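Local coordinates for broad specificity aminotransferase (Leishmania mexicana, PDB 4WB0), which catalyses pyridoxal 5'-phosphate-dependent transamination with broad specificity, exchanging amino groups between amino acids and 2-oxo acids, at the interface of chains A and B. Coordinates in Å, arbitrary orientation; residue numbers count along the deposited sequence, not the author numbering. Chains: chain A, Broad specificity aminotransferase; chain B, Broad specificity aminotransferase.

Contact 1: the interface of chains A and B. Residues chain A 293-294, 297; chain B 113, 141, 143, 147.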
loop_
_atom_site.group_PDB
_atom_site.type_symbol
_atom_site.label_atom_id
_atom_site.label_comp_id
_atom_site.label_asym_id
_atom_site.label_seq_id
_atom_site.Cartn_x
_atom_site.Cartn_y
_atom_site.Cartn_z
ATOM N N ARG A 293 -0.604 -4.460 8.945
ATOM C CA ARG A 293 -1.675 -5.451 8.855
ATOM C C ARG A 293 -3.036 -4.772 8.768
ATOM O O ARG A 293 -3.926 -5.207 8.009
ATOM C CB ARG A 293 -1.643 -6.393 10.066
ATOM C CG ARG A 293 -2.697 -7.501 10.055
ATOM C CD ARG A 293 -2.286 -8.614 9.119
ATOM N NE ARG A 293 -3.155 -9.769 9.322
ATOM C CZ ARG A 293 -3.887 -10.364 8.385
ATOM N NH1 ARG A 293 -3.890 -9.948 7.103
ATOM N NH2 ARG A 293 -4.632 -11.390 8.750
ATOM N N ALA A 294 -3.218 -3.701 9.526
ATOM C CA ALA A 294 -4.472 -2.991 9.489
ATOM C C ALA A 294 -4.671 -2.022 8.323
ATOM O O ALA A 294 -5.774 -1.438 8.194
ATOM C CB ALA A 294 -4.669 -2.239 10.800
ATOM N N THR A 297 -2.162 -5.356 4.778
ATOM C CA THR A 297 -1.888 -6.787 5.065
ATOM C C THR A 297 -0.489 -7.221 4.629
ATOM O O THR A 297 0.275 -7.747 5.437
ATOM C CB THR A 297 -2.939 -7.714 4.404
ATOM O OG1 THR A 297 -4.116 -7.704 5.191
ATOM C CG2 THR A 297 -2.446 -9.181 4.334
ATOM N N THR B 113 -7.862 -5.737 1.652
ATOM C CA THR B 113 -7.482 -5.140 2.953
ATOM C C THR B 113 -7.413 -3.635 2.768
ATOM O O THR B 113 -7.908 -2.867 3.571
ATOM C CB THR B 113 -6.158 -5.617 3.456
ATOM O OG1 THR B 113 -6.178 -7.023 3.644
ATOM C CG2 THR B 113 -5.741 -4.873 4.784
ATOM N N TRP B 141 -13.573 -12.458 10.251
ATOM C CA TRP B 141 -12.144 -12.314 10.011
ATOM C C TRP B 141 -11.559 -11.377 11.092
ATOM O O TRP B 141 -12.037 -10.259 11.257
ATOM C CB TRP B 141 -11.914 -11.768 8.605
ATOM C CG TRP B 141 -10.490 -11.724 8.148
ATOM C CD1 TRP B 141 -9.513 -12.652 8.401
ATOM C CD2 TRP B 141 -9.883 -10.710 7.330
ATOM N NE1 TRP B 141 -8.330 -12.278 7.782
ATOM C CE2 TRP B 141 -8.529 -11.085 7.129
ATOM C CE3 TRP B 141 -10.345 -9.527 6.751
ATOM C CZ2 TRP B 141 -7.648 -10.314 6.384
ATOM C CZ3 TRP B 141 -9.468 -8.763 6.008
ATOM C CH2 TRP B 141 -8.128 -9.160 5.839
ATOM N N ASN B 143 -9.058 -9.605 11.391
ATOM C CA ASN B 143 -8.499 -8.362 10.884
ATOM C C ASN B 143 -9.570 -7.303 10.626
ATOM O O ASN B 143 -9.252 -6.101 10.553
ATOM C CB ASN B 143 -7.683 -8.608 9.591
ATOM C CG ASN B 143 -6.574 -7.558 9.376
ATOM O OD1 ASN B 143 -6.123 -6.904 10.324
ATOM N ND2 ASN B 143 -6.126 -7.406 8.125
ATOM N N ILE B 147 -8.856 -3.428 11.442
ATOM C CA ILE B 147 -8.902 -2.428 10.382
ATOM C C ILE B 147 -9.839 -1.273 10.788
ATOM O O ILE B 147 -9.507 -0.102 10.704
ATOM C CB ILE B 147 -9.376 -3.064 9.025
ATOM C CG1 ILE B 147 -8.315 -4.002 8.435
ATOM C CG2 ILE B 147 -9.643 -2.002 8.007
ATOM C CD1 ILE B 147 -8.872 -4.958 7.389
HETATM O O HOH W 1 -7.315 0.661 9.076
#
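A:Arg293 and A:Thr297 meet B:Asn143 and B:Thr113 at an active site shared by the two subunits. Hydrogen bonds cross here. The side-chain amide ND2 of B:Asn143 donates to the backbone O of A:Arg293 at 3.1 Å. The bond is nearly straight (166° at H). The acceptor lies in the amide plane of B:Asn143, whereas the donor sits above the carbonyl plane of A:Arg293. The hydroxyls OG1 of A:Thr297 and OG1 of B:Thr113 pair at 2.7 Å; which one donates cannot be told. Water 1 adds a bridge, 2.7 Å from A:Ala294 O and 2.8 Å from B:Ile147 O.

Flat groups provide a second kind of contact. ND2 of B:Asn143 lies 3.5 Å above the guanidinium plane of A:Arg293, towards its rim, with amide and guanidinium stacked 22° apart. The bend at chi2 (78°) folds the arginine chain back for this overlap. CZ2 of B:Trp141 comes within 3.8 Å of A:Arg293 NH1, the two planes steeply inclined. CB of B:Asn143 lies over the ring centre.

In this family the tryptophan stacks on the cofactor ring. B:Thr113, at the start of helix 111-123, belongs to the Ser-Gly-Thr segment that binds the cofactor phosphate. A:Arg293 corresponds to the partner-subunit arginine that binds the distal carboxylate of acidic substrates in aspartate aminotransferases, and probably does so here. The contact therefore completes the chain B active site with chain A residues.

Contact 2: the interface of chains A and B. Residues chain A 24, 27, 141, 143; chain B 80, 293, 297.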
loop_
_atom_site.group_PDB
_atom_site.type_symbol
_atom_site.label_atom_id
_atom_site.label_comp_id
_atom_site.label_asym_id
_atom_site.label_seq_id
_atom_site.Cartn_x
_atom_site.Cartn_y
_atom_site.Cartn_z
ATOM N N ASP A 24 -4.372 17.612 -5.416
ATOM C CA ASP A 24 -2.930 17.749 -5.248
ATOM C C ASP A 24 -2.373 18.663 -6.342
ATOM O O ASP A 24 -2.482 18.328 -7.529
ATOM C CB ASP A 24 -2.262 16.362 -5.290
ATOM C CG ASP A 24 -0.832 16.395 -4.812
ATOM O OD1 ASP A 24 0.041 16.739 -5.639
ATOM O OD2 ASP A 24 -0.581 16.088 -3.617
ATOM N N PHE A 27 0.380 17.002 -8.810
ATOM C CA PHE A 27 -0.193 15.992 -9.699
ATOM C C PHE A 27 -1.207 16.594 -10.672
ATOM O O PHE A 27 -1.418 16.068 -11.777
ATOM C CB PHE A 27 -0.851 14.867 -8.886
ATOM C CG PHE A 27 0.084 13.751 -8.518
ATOM C CD1 PHE A 27 1.112 13.358 -9.370
ATOM C CD2 PHE A 27 -0.069 13.096 -7.315
ATOM C CE1 PHE A 27 1.973 12.328 -9.022
ATOM C CE2 PHE A 27 0.784 12.064 -6.959
ATOM C CZ PHE A 27 1.811 11.678 -7.819
ATOM N N TRP A 141 9.302 19.140 0.167
ATOM C CA TRP A 141 8.184 18.434 -0.454
ATOM C C TRP A 141 6.855 18.789 0.278
ATOM O O TRP A 141 6.696 18.513 1.470
ATOM C CB TRP A 141 8.462 16.936 -0.399
ATOM C CG TRP A 141 7.642 16.124 -1.299
ATOM C CD1 TRP A 141 7.071 16.513 -2.480
ATOM C CD2 TRP A 141 7.291 14.755 -1.107
ATOM N NE1 TRP A 141 6.389 15.457 -3.038
ATOM C CE2 TRP A 141 6.504 14.365 -2.218
ATOM C CE3 TRP A 141 7.566 13.814 -0.104
ATOM C CZ2 TRP A 141 5.983 13.083 -2.353
ATOM C CZ3 TRP A 141 7.052 12.528 -0.242
ATOM C CH2 TRP A 141 6.263 12.178 -1.361
ATOM N N ASN A 143 4.194 17.377 0.289
ATOM C CA ASN A 143 3.491 16.167 0.698
ATOM C C ASN A 143 4.011 15.691 2.014
ATOM O O ASN A 143 3.297 14.991 2.738
ATOM C CB ASN A 143 3.603 15.045 -0.364
ATOM C CG ASN A 143 2.475 13.957 -0.236
ATOM O OD1 ASN A 143 1.366 14.234 0.244
ATOM N ND2 ASN A 143 2.771 12.727 -0.686
ATOM N N ILE B 80 -3.258 8.666 -8.787
ATOM C CA ILE B 80 -3.503 8.343 -7.392
ATOM C C ILE B 80 -4.587 7.264 -7.262
ATOM O O ILE B 80 -4.494 6.374 -6.414
ATOM C CB ILE B 80 -3.921 9.630 -6.624
ATOM C CG1 ILE B 80 -2.744 10.606 -6.539
ATOM C CG2 ILE B 80 -4.441 9.278 -5.239
ATOM C CD1 ILE B 80 -3.224 12.065 -6.176
ATOM N N ARG B 293 -3.214 9.476 -0.958
ATOM C CA ARG B 293 -2.029 10.287 -1.248
ATOM C C ARG B 293 -1.123 10.382 0.003
ATOM O O ARG B 293 0.111 10.385 -0.056
ATOM C CB ARG B 293 -2.459 11.700 -1.722
ATOM C CG ARG B 293 -1.357 12.755 -2.025
ATOM C CD ARG B 293 -0.347 12.270 -3.063
ATOM N NE ARG B 293 0.369 13.379 -3.708
ATOM C CZ ARG B 293 1.688 13.424 -3.959
ATOM N NH1 ARG B 293 2.507 12.431 -3.614
ATOM N NH2 ARG B 293 2.202 14.491 -4.557
ATOM N N THR B 297 0.685 7.385 -1.951
ATOM C CA THR B 297 0.684 8.234 -3.160
ATOM C C THR B 297 -0.075 7.639 -4.352
ATOM O O THR B 297 -1.048 8.226 -4.821
ATOM C CB THR B 297 2.143 8.596 -3.639
ATOM O OG1 THR B 297 2.753 9.539 -2.763
ATOM C CG2 THR B 297 2.079 9.292 -4.970
#
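B:Arg293 buries the most surface in this patch, and its guanidinium is held between A:Phe27 and A:Asn143. The ring atom CE2 of A:Phe27 stands over the centre of one face, 3.4 Å from B:Arg293 CZ. The ring is inclined by 40° and is not parallel. A:Asn143 CG covers the opposite face towards the rim. Its ND2 lies 3.0 Å from B:Arg293 NH1, but both nitrogens can only donate, so the pair is no hydrogen bond.

A:Asp24 meets the edge of the guanidinium. NE of B:Arg293 makes a salt bridge to OD2 of A:Asp24 at 2.9 Å. The approach is from above the carboxylate plane, 72° out of it. The bonds from NH2 are weak. The backbone N of A:Phe27 donates to the anti lone pair of A:Asp24 OD1, a helix N-cap bond that holds the carboxylate in place. Within chain B, NH1 of B:Arg293 donates to B:Thr297 OG1 at 3.0 Å, which helps set the guanidinium rotation. The bend at chi2 (56°) brings the guanidinium to A:Asp24 and B:Thr297.

A:Phe27 is the next most buried side chain. CD1 of B:Ile80 touches its CD2 at 3.5 Å. CG2 of B:Thr297 reaches the ring edge, in plane, 3.6 Å from CE2.

B:Arg293, the partner-subunit arginine, reaches the probable active site of chain A beside A:Trp141. It ends helix 278-293, and B:Thr297 lies in the loop beyond. They face A:Asp24, just before helix 25-35, and the start of helix 142-150.

Contact 3: the interface of chains A and B. Residues chain A 250, 275-277; chain B 11-12, 15-16.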
loop_
_atom_site.group_PDB
_atom_site.type_symbol
_atom_site.label_atom_id
_atom_site.label_comp_id
_atom_site.label_asym_id
_atom_site.label_seq_id
_atom_site.Cartn_x
_atom_site.Cartn_y
_atom_site.Cartn_z
ATOM N N GLU A 250 20.125 6.754 16.505
ATOM C CA GLU A 250 19.064 5.771 16.211
ATOM C C GLU A 250 18.233 6.254 15.052
ATOM O O GLU A 250 17.092 6.713 15.209
ATOM C CB GLU A 250 18.202 5.532 17.434
ATOM C CG GLU A 250 18.935 4.726 18.496
ATOM C CD GLU A 250 18.013 4.400 19.666
ATOM O OE1 GLU A 250 17.652 5.353 20.386
ATOM O OE2 GLU A 250 17.635 3.209 19.841
ATOM N N LEU A 275 18.474 0.294 15.913
ATOM C CA LEU A 275 17.940 0.309 17.276
ATOM C C LEU A 275 19.114 0.006 18.104
ATOM O O LEU A 275 19.812 -0.959 17.849
ATOM C CB LEU A 275 16.775 -0.662 17.443
ATOM C CG LEU A 275 15.929 -0.585 18.727
ATOM C CD1 LEU A 275 15.290 0.768 18.970
ATOM C CD2 LEU A 275 14.853 -1.652 18.671
ATOM N N LYS A 276 19.376 0.880 19.070
ATOM C CA LYS A 276 20.519 0.745 19.959
ATOM C C LYS A 276 20.413 -0.508 20.852
ATOM O O LYS A 276 21.397 -1.224 21.072
ATOM C CB LYS A 276 20.650 1.998 20.823
ATOM N N ASP A 277 19.218 -0.746 21.382
ATOM C CA ASP A 277 18.973 -1.906 22.231
ATOM C C ASP A 277 18.403 -3.115 21.481
ATOM O O ASP A 277 17.187 -3.192 21.235
ATOM C CB ASP A 277 18.014 -1.523 23.341
ATOM C CG ASP A 277 17.892 -2.603 24.395
ATOM O OD1 ASP A 277 18.153 -3.799 24.094
ATOM O OD2 ASP A 277 17.540 -2.247 25.532
ATOM N N THR B 11 16.993 8.987 23.045
ATOM C CA THR B 11 16.090 8.283 22.123
ATOM C C THR B 11 16.064 6.813 22.501
ATOM O O THR B 11 15.021 6.169 22.448
ATOM C CB THR B 11 16.497 8.425 20.645
ATOM O OG1 THR B 11 17.871 8.097 20.474
ATOM C CG2 THR B 11 16.262 9.842 20.176
ATOM N N THR B 12 17.201 6.281 22.921
ATOM C CA THR B 12 17.251 4.844 23.216
ATOM C C THR B 12 16.303 4.502 24.385
ATOM O O THR B 12 15.657 3.440 24.411
ATOM C CB THR B 12 18.669 4.371 23.533
ATOM O OG1 THR B 12 18.654 2.937 23.694
ATOM C CG2 THR B 12 19.180 4.997 24.788
ATOM N N TRP B 15 12.683 4.568 22.838
ATOM C CA TRP B 15 12.421 3.313 22.142
ATOM C C TRP B 15 12.265 2.175 23.150
ATOM O O TRP B 15 11.454 1.281 22.938
ATOM C CB TRP B 15 13.526 2.998 21.138
ATOM C CG TRP B 15 13.409 3.900 19.955
ATOM C CD1 TRP B 15 14.166 4.980 19.680
ATOM C CD2 TRP B 15 12.458 3.778 18.886
ATOM N NE1 TRP B 15 13.728 5.579 18.490
ATOM C CE2 TRP B 15 12.670 4.865 18.008
ATOM C CE3 TRP B 15 11.442 2.852 18.587
ATOM C CZ2 TRP B 15 11.905 5.060 16.849
ATOM C CZ3 TRP B 15 10.656 3.062 17.451
ATOM C CH2 TRP B 15 10.909 4.146 16.584
ATOM N N GLN B 16 13.010 2.236 24.270
ATOM C CA GLN B 16 12.887 1.201 25.298
ATOM C C GLN B 16 11.488 1.057 25.822
ATOM O O GLN B 16 11.075 -0.041 26.204
ATOM C CB GLN B 16 13.798 1.491 26.497
ATOM C CG GLN B 16 15.208 1.212 26.207
ATOM C CD GLN B 16 15.677 -0.143 26.666
ATOM O OE1 GLN B 16 14.881 -1.084 26.907
ATOM N NE2 GLN B 16 17.006 -0.243 26.850
HETATM O O HOH W 2 19.329 9.070 18.402
#
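The N-terminal arm of chain B lies on chain A here, with B:Thr11 and B:Thr12 of helix 11-16 set against A:Glu250. The hydroxyl OG1 of B:Thr11 donates to A:Glu250 OE1 at 2.8 Å, using the anti lone pair of that oxygen. OG1 stands between the backbone N and the carbonyl carbon (chi1 51°), where it can face both the carboxylate and water 2. Water 2 lies 2.7 Å from this OG1 and 3.1 Å from A:Glu250 N.

The other carboxylate oxygen, OE2, accepts a bond from A:Lys276 N at 3.0 Å, so the loop after strand 268-274 positions the glutamate. OE1 also lies near B:Thr12 N without a hydrogen bond. A carboxylate at this helix start would probably be favoured by the helix dipole.

Apolar contact comes from A:Leu275, whose CD1 meets B:Trp15 CB at 3.6 Å. A:Glu250 CD lies 3.9 Å from CD1 of B:Trp15, above the indole plane and not in it; carboxylate and ring planes are 73° apart. The approach of A:Asp277 to the amide of B:Gln16 is too close to interpret and is doubtful.

Exchanged N-terminal arms are a family feature. This one fastens the arm of one subunit to its neighbour and should steady the homodimer.

The C-alpha centres of contact 1 and contact 2 lie about 24 Å apart. Those of contact 1 and contact 3 are about 28 Å apart, and those of contact 2 and contact 3 about 32 Å. Contact 1 and contact 2 are related sites with the chains exchanged, since both use residues 141 and 143 of one subunit and 293 and 297 of the other. Each active site thus depends on the partner chain. Contact 3 shares no residue with the others. There the N-terminal arm of chain B packs on chain A, and probably stabilises the homodimer on which the shared active sites depend.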